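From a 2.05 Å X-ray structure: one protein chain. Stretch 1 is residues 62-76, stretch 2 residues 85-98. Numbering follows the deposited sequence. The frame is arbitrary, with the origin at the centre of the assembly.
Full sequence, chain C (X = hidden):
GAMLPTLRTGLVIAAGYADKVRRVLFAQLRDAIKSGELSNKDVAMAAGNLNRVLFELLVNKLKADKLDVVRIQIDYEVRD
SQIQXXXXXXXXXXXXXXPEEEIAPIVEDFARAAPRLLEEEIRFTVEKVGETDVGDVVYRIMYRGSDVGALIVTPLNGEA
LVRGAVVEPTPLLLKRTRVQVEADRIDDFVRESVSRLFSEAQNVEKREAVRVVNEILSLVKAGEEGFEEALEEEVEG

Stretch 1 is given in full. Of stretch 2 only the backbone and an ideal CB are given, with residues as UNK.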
# COMPACT_ATOMS: atom_id res chain seq x y z
N LEU C 62 -0.15 11.00 -25.27
CA LEU C 62 -1.13 11.58 -24.37
C LEU C 62 -0.55 12.86 -23.82
O LEU C 62 -1.25 13.65 -23.19
CB LEU C 62 -1.47 10.61 -23.24
CG LEU C 62 -2.17 9.32 -23.64
CD1 LEU C 62 -2.37 8.43 -22.41
CD2 LEU C 62 -3.52 9.64 -24.27
N LYS C 63 0.74 13.04 -24.06
CA LYS C 63 1.47 14.20 -23.58
C LYS C 63 1.27 14.40 -22.08
O LYS C 63 0.95 15.51 -21.65
CB LYS C 63 1.04 15.46 -24.34
CG LYS C 63 1.10 15.31 -25.85
CD LYS C 63 1.88 16.42 -26.52
CE LYS C 63 2.63 15.89 -27.74
NZ LYS C 63 3.36 16.95 -28.51
N ALA C 64 1.46 13.35 -21.29
CA ALA C 64 1.39 13.50 -19.82
C ALA C 64 2.61 14.25 -19.30
O ALA C 64 3.72 14.01 -19.75
CB ALA C 64 1.28 12.14 -19.14
N ASP C 65 2.39 15.15 -18.35
CA ASP C 65 3.49 15.81 -17.65
C ASP C 65 4.03 14.85 -16.60
O ASP C 65 3.29 13.99 -16.11
CB ASP C 65 2.98 17.08 -16.98
CG ASP C 65 4.09 17.89 -16.33
OD1 ASP C 65 4.87 18.53 -17.08
OD2 ASP C 65 4.17 17.90 -15.08
N LYS C 66 5.30 14.99 -16.23
CA LYS C 66 5.88 14.09 -15.25
C LYS C 66 5.18 14.17 -13.89
O LYS C 66 5.26 13.24 -13.09
CB LYS C 66 7.40 14.30 -15.12
CG LYS C 66 7.82 15.63 -14.54
CD LYS C 66 9.19 16.07 -15.08
CE LYS C 66 9.48 17.54 -14.74
NZ LYS C 66 10.65 18.11 -15.47
N LEU C 67 4.47 15.27 -13.64
CA LEU C 67 3.79 15.49 -12.37
C LEU C 67 2.29 15.20 -12.42
O LEU C 67 1.56 15.43 -11.45
CB LEU C 67 4.04 16.92 -11.88
CG LEU C 67 5.48 17.18 -11.42
CD1 LEU C 67 5.66 18.63 -11.02
CD2 LEU C 67 5.83 16.24 -10.28
N ASP C 68 1.82 14.72 -13.56
CA ASP C 68 0.43 14.29 -13.64
C ASP C 68 0.31 12.91 -12.97
O ASP C 68 1.31 12.34 -12.52
CB ASP C 68 -0.01 14.21 -15.09
CG ASP C 68 -0.18 15.57 -15.73
OD1 ASP C 68 -0.34 16.60 -15.02
OD2 ASP C 68 -0.18 15.59 -16.97
N VAL C 69 -0.91 12.39 -12.87
CA VAL C 69 -1.13 11.07 -12.28
C VAL C 69 -1.68 10.15 -13.36
O VAL C 69 -2.47 10.57 -14.20
CB VAL C 69 -2.12 11.16 -11.11
CG1 VAL C 69 -2.60 9.78 -10.68
CG2 VAL C 69 -1.48 11.91 -9.94
N VAL C 70 -1.23 8.90 -13.37
CA VAL C 70 -1.72 7.92 -14.33
C VAL C 70 -2.09 6.64 -13.60
O VAL C 70 -1.71 6.44 -12.46
CB VAL C 70 -0.66 7.56 -15.37
CG1 VAL C 70 -0.39 8.75 -16.31
CG2 VAL C 70 0.63 7.11 -14.68
N ARG C 71 -2.82 5.77 -14.27
CA ARG C 71 -3.12 4.45 -13.74
C ARG C 71 -3.20 3.56 -14.96
O ARG C 71 -3.86 3.90 -15.94
CB ARG C 71 -4.46 4.45 -12.99
CG ARG C 71 -4.84 3.08 -12.40
CD ARG C 71 -5.83 3.22 -11.24
NE ARG C 71 -7.14 3.68 -11.71
CZ ARG C 71 -8.16 4.01 -10.91
NH1 ARG C 71 -9.30 4.42 -11.45
NH2 ARG C 71 -8.05 3.91 -9.59
N ILE C 72 -2.51 2.42 -14.91
CA ILE C 72 -2.34 1.59 -16.10
C ILE C 72 -2.64 0.16 -15.76
O ILE C 72 -2.34 -0.31 -14.66
CB ILE C 72 -0.86 1.67 -16.61
CG1 ILE C 72 -0.49 3.12 -16.91
CG2 ILE C 72 -0.67 0.80 -17.85
CD1 ILE C 72 0.95 3.32 -17.22
N GLN C 73 -3.25 -0.55 -16.69
CA GLN C 73 -3.48 -1.96 -16.50
C GLN C 73 -3.41 -2.62 -17.86
O GLN C 73 -3.79 -2.03 -18.88
CB GLN C 73 -4.82 -2.22 -15.80
CG GLN C 73 -6.05 -1.90 -16.60
CD GLN C 73 -7.30 -2.50 -15.96
OE1 GLN C 73 -7.69 -2.10 -14.86
NE2 GLN C 73 -7.92 -3.48 -16.64
N ILE C 74 -2.89 -3.84 -17.87
CA ILE C 74 -2.84 -4.62 -19.10
C ILE C 74 -2.77 -6.09 -18.72
O ILE C 74 -2.11 -6.44 -17.75
CB ILE C 74 -1.62 -4.23 -19.94
CG1 ILE C 74 -1.60 -4.97 -21.28
CG2 ILE C 74 -0.32 -4.45 -19.15
CD1 ILE C 74 -0.42 -4.51 -22.18
N ASP C 75 -3.49 -6.94 -19.45
CA ASP C 75 -3.47 -8.36 -19.15
C ASP C 75 -2.22 -9.00 -19.75
O ASP C 75 -1.64 -8.48 -20.71
CB ASP C 75 -4.72 -9.06 -19.72
CG ASP C 75 -6.03 -8.62 -19.04
OD1 ASP C 75 -5.99 -7.91 -18.00
OD2 ASP C 75 -7.10 -9.01 -19.54
N TYR C 76 -1.81 -10.14 -19.18
CA TYR C 76 -0.69 -10.89 -19.75
C TYR C 76 -0.83 -12.39 -19.55
O TYR C 76 -1.53 -12.85 -18.64
CB TYR C 76 0.67 -10.42 -19.21
CG TYR C 76 0.86 -10.66 -17.73
CD1 TYR C 76 1.41 -11.84 -17.26
CD2 TYR C 76 0.48 -9.71 -16.80
CE1 TYR C 76 1.57 -12.07 -15.91
CE2 TYR C 76 0.65 -9.92 -15.44
CZ TYR C 76 1.19 -11.11 -15.00
OH TYR C 76 1.35 -11.33 -13.66
N UNK C 85 2.18 -9.88 -23.41
CA UNK C 85 1.15 -8.91 -23.05
C UNK C 85 0.05 -8.87 -24.10
O UNK C 85 0.32 -9.03 -25.29
CB UNK C 85 1.76 -7.52 -22.88
N UNK C 86 -1.19 -8.68 -23.67
CA UNK C 86 -2.29 -8.51 -24.61
C UNK C 86 -2.64 -7.04 -24.73
O UNK C 86 -3.34 -6.49 -23.89
CB UNK C 86 -3.51 -9.32 -24.17
N UNK C 87 -2.16 -6.39 -25.78
CA UNK C 87 -2.33 -4.95 -25.85
C UNK C 87 -3.76 -4.50 -26.13
O UNK C 87 -4.08 -3.34 -25.93
CB UNK C 87 -1.41 -4.39 -26.93
N UNK C 88 -4.62 -5.43 -26.54
CA UNK C 88 -6.05 -5.12 -26.67
C UNK C 88 -6.70 -4.93 -25.30
O UNK C 88 -7.85 -4.50 -25.20
CB UNK C 88 -6.77 -6.23 -27.44
N UNK C 89 -5.98 -5.24 -24.23
CA UNK C 89 -6.53 -5.04 -22.89
C UNK C 89 -5.87 -3.88 -22.17
O UNK C 89 -6.11 -3.64 -20.99
CB UNK C 89 -6.38 -6.32 -22.06
N UNK C 90 -5.03 -3.15 -22.89
CA UNK C 90 -4.34 -2.03 -22.29
C UNK C 90 -5.34 -0.93 -21.96
O UNK C 90 -6.13 -0.53 -22.80
CB UNK C 90 -3.24 -1.51 -23.22
N UNK C 91 -5.31 -0.45 -20.73
CA UNK C 91 -6.17 0.65 -20.33
C UNK C 91 -5.33 1.67 -19.60
O UNK C 91 -4.58 1.32 -18.70
CB UNK C 91 -7.33 0.17 -19.46
N UNK C 92 -5.45 2.93 -19.99
CA UNK C 92 -4.68 3.98 -19.34
C UNK C 92 -5.64 5.07 -18.91
O UNK C 92 -6.55 5.44 -19.65
CB UNK C 92 -3.59 4.53 -20.26
N UNK C 93 -5.47 5.56 -17.69
CA UNK C 93 -6.21 6.71 -17.21
C UNK C 93 -5.22 7.82 -16.92
O UNK C 93 -4.08 7.56 -16.54
CB UNK C 93 -7.04 6.37 -15.97
N UNK C 94 -5.64 9.05 -17.13
CA UNK C 94 -4.78 10.19 -16.89
C UNK C 94 -5.56 11.29 -16.18
O UNK C 94 -6.73 11.54 -16.49
CB UNK C 94 -4.19 10.71 -18.20
N UNK C 95 -4.89 11.93 -15.24
CA UNK C 95 -5.44 13.05 -14.52
C UNK C 95 -4.42 14.17 -14.61
O UNK C 95 -3.24 13.98 -14.28
CB UNK C 95 -5.77 12.69 -13.07
N UNK C 96 -4.85 15.35 -15.06
CA UNK C 96 -3.90 16.44 -15.21
C UNK C 96 -3.81 17.35 -13.99
O UNK C 96 -4.83 17.77 -13.43
CB UNK C 96 -4.27 17.27 -16.44
N UNK C 97 -2.59 17.66 -13.58
CA UNK C 97 -2.35 18.45 -12.38
C UNK C 97 -2.96 19.86 -12.43
O UNK C 97 -2.81 20.58 -13.41
CB UNK C 97 -0.84 18.56 -12.14
N UNK C 98 -3.64 20.26 -11.37
CA UNK C 98 -4.10 21.63 -11.26
C UNK C 98 -2.98 22.45 -10.63
O UNK C 98 -2.49 22.11 -9.55
CB UNK C 98 -5.39 21.72 -10.44

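Residues 69-76 form a strand, and positions 91-95 pair antiparallel with Gln73 to Val69; the chain turns a corner at 87-89, before which 85 lies beside Tyr76. Successive side chains alternate between two faces, one carrying Val70 and Ile72, the other Val69, Arg71 and Gln73.

Position 85 sets its CB 3.8 Å from Ile74 CD1, on the same side of the sheet as the Tyr76 side chain; any sizeable apolar residue would suit. It is Phe85, whose CD1 packs 3.7 Å from Tyr76 CB. At 86 the CB points to the other face, with little around it, so polar residues fit. Asp86 OD1 accepts from the backbone N of 88 at 2.9 Å, bracing the turn.

At 87 CA-to-CB points away, yet Ile74 CD1 lies 4.9 Å from the CB, so a long apolar chain could bend back. Phe87 does, laying its ring face against Ile74 CD1. Position 88 meets nothing of stretch 1; small polar turn-formers suit. It is Ser88, whose OG donates to Asp86 OD1 at 2.7 Å.

Position 89 points toward stretch 1, its CB 3.8 Å from Asp75 OD2, near the free Asp75 N. A short hydroxyl residue would serve. Thr89 OG1 accepts from Asp75 N (2.8 Å) and donates to Asp86 O (2.7 Å), joining the strand to the corner.

The CB at 90 lies 4.2 Å from Ile74 CD1, which favours an aliphatic residue; Leu90 CD1 reaches Ile72 CG2 at 4.0 Å. At 91 the CB lies 3.8 Å from Gln73 CG, where a long polar chain can run alongside. Arg91 lays a guanidinium face over Gln73 CD.

Position 92 looks onto Ile72 and Leu62, and beta-branched residues suit an extended strand. Val92 CG1 meets Leu62 CD1 at 3.9 Å. Opposite 93 stands Arg71, inviting an acid. Glu93 answers with a two-pronged salt bridge: Arg71 NE to OE1 and Arg71 NH1 to OE2, both 3.0 Å.

Position 94 faces Val70, Leu62 and Ala64, suiting a branched aliphatic. Leu94 CD1 lies 3.8 Å from both Val70 CG1 and Ala64 CB. At 95, beside Val69 and the stem of Arg71, a large flat residue could span both. Trp95 does: CE3 is 3.8 Å from Val69 CG1, and CH2 lies over the Arg71 guanidinium.

At 96 CA-to-CB points away, but Asp68 and the carbonyls of Leu62 and Lys63 await a long donor. Arg96 bonds through NH2 to Leu62 O (2.7 Å) and NH1 to Lys63 O (3.1 Å), with a salt bridge to Asp68. At 97 a long chain can cover Leu67; Arg97 CD lies 3.9 Å from Leu67 CB. Position 98 points away; it is Val98.

Stretch 2 85-98: FDFSTLRVELWRRV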
# COMPACT_ATOMS: atom_id res chain seq x y z
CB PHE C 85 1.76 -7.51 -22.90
CG PHE C 85 2.71 -7.39 -21.75
CD1 PHE C 85 2.24 -7.34 -20.45
CD2 PHE C 85 4.08 -7.31 -21.97
CE1 PHE C 85 3.11 -7.24 -19.39
CE2 PHE C 85 4.96 -7.20 -20.92
CZ PHE C 85 4.48 -7.16 -19.62
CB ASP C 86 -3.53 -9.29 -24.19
CG ASP C 86 -4.63 -9.24 -25.24
OD1 ASP C 86 -4.60 -8.32 -26.09
OD2 ASP C 86 -5.53 -10.10 -25.22
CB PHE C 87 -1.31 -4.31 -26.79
CG PHE C 87 0.08 -4.28 -26.23
CD1 PHE C 87 0.48 -3.26 -25.39
CD2 PHE C 87 0.99 -5.28 -26.53
CE1 PHE C 87 1.78 -3.23 -24.86
CE2 PHE C 87 2.28 -5.26 -26.01
CZ PHE C 87 2.67 -4.23 -25.18
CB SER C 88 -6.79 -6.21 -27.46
OG SER C 88 -7.03 -7.36 -26.66
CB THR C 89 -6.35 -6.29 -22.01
OG1 THR C 89 -4.95 -6.49 -21.77
CG2 THR C 89 -6.94 -7.52 -22.72
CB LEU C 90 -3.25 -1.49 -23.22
CG LEU C 90 -2.59 -0.21 -22.73
CD1 LEU C 90 -1.85 -0.44 -21.43
CD2 LEU C 90 -1.66 0.36 -23.81
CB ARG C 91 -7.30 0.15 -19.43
CG ARG C 91 -8.18 1.26 -18.89
CD ARG C 91 -9.00 0.80 -17.68
NE ARG C 91 -9.98 -0.22 -18.04
CZ ARG C 91 -10.73 -0.88 -17.16
NH1 ARG C 91 -10.61 -0.62 -15.86
NH2 ARG C 91 -11.59 -1.79 -17.57
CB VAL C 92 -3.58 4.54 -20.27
CG1 VAL C 92 -2.96 5.79 -19.66
CG2 VAL C 92 -2.50 3.49 -20.53
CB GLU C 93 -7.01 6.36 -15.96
CG GLU C 93 -8.16 5.38 -16.22
CD GLU C 93 -8.60 4.67 -14.94
OE1 GLU C 93 -7.96 3.66 -14.57
OE2 GLU C 93 -9.58 5.13 -14.31
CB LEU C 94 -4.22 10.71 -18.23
CG LEU C 94 -3.45 12.03 -18.22
CD1 LEU C 94 -2.14 11.88 -17.48
CD2 LEU C 94 -3.23 12.52 -19.67
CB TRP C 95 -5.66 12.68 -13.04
CG TRP C 95 -6.71 11.62 -12.74
CD1 TRP C 95 -7.99 11.85 -12.31
CD2 TRP C 95 -6.54 10.19 -12.77
NE1 TRP C 95 -8.64 10.65 -12.10
CE2 TRP C 95 -7.77 9.62 -12.37
CE3 TRP C 95 -5.48 9.34 -13.10
CZ2 TRP C 95 -7.97 8.23 -12.30
CZ3 TRP C 95 -5.68 7.96 -13.03
CH2 TRP C 95 -6.92 7.42 -12.63
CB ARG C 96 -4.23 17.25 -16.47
CG ARG C 96 -4.10 16.43 -17.73
CD ARG C 96 -3.95 17.31 -18.93
NE ARG C 96 -3.91 16.55 -20.18
CZ ARG C 96 -2.81 16.05 -20.72
NH1 ARG C 96 -1.63 16.21 -20.12
NH2 ARG C 96 -2.89 15.39 -21.87
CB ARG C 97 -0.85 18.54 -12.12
CG ARG C 97 -0.46 19.18 -10.81
CD ARG C 97 1.06 19.19 -10.64
NE ARG C 97 1.50 20.36 -9.89
CZ ARG C 97 1.93 21.49 -10.45
NH1 ARG C 97 2.01 21.59 -11.78
NH2 ARG C 97 2.30 22.51 -9.68
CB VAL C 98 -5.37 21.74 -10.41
CG1 VAL C 98 -5.75 23.20 -10.22
CG2 VAL C 98 -6.50 20.98 -11.06
O HOH W 1 -6.43 2.11 -16.06
O HOH W 2 -6.52 -5.05 -18.64
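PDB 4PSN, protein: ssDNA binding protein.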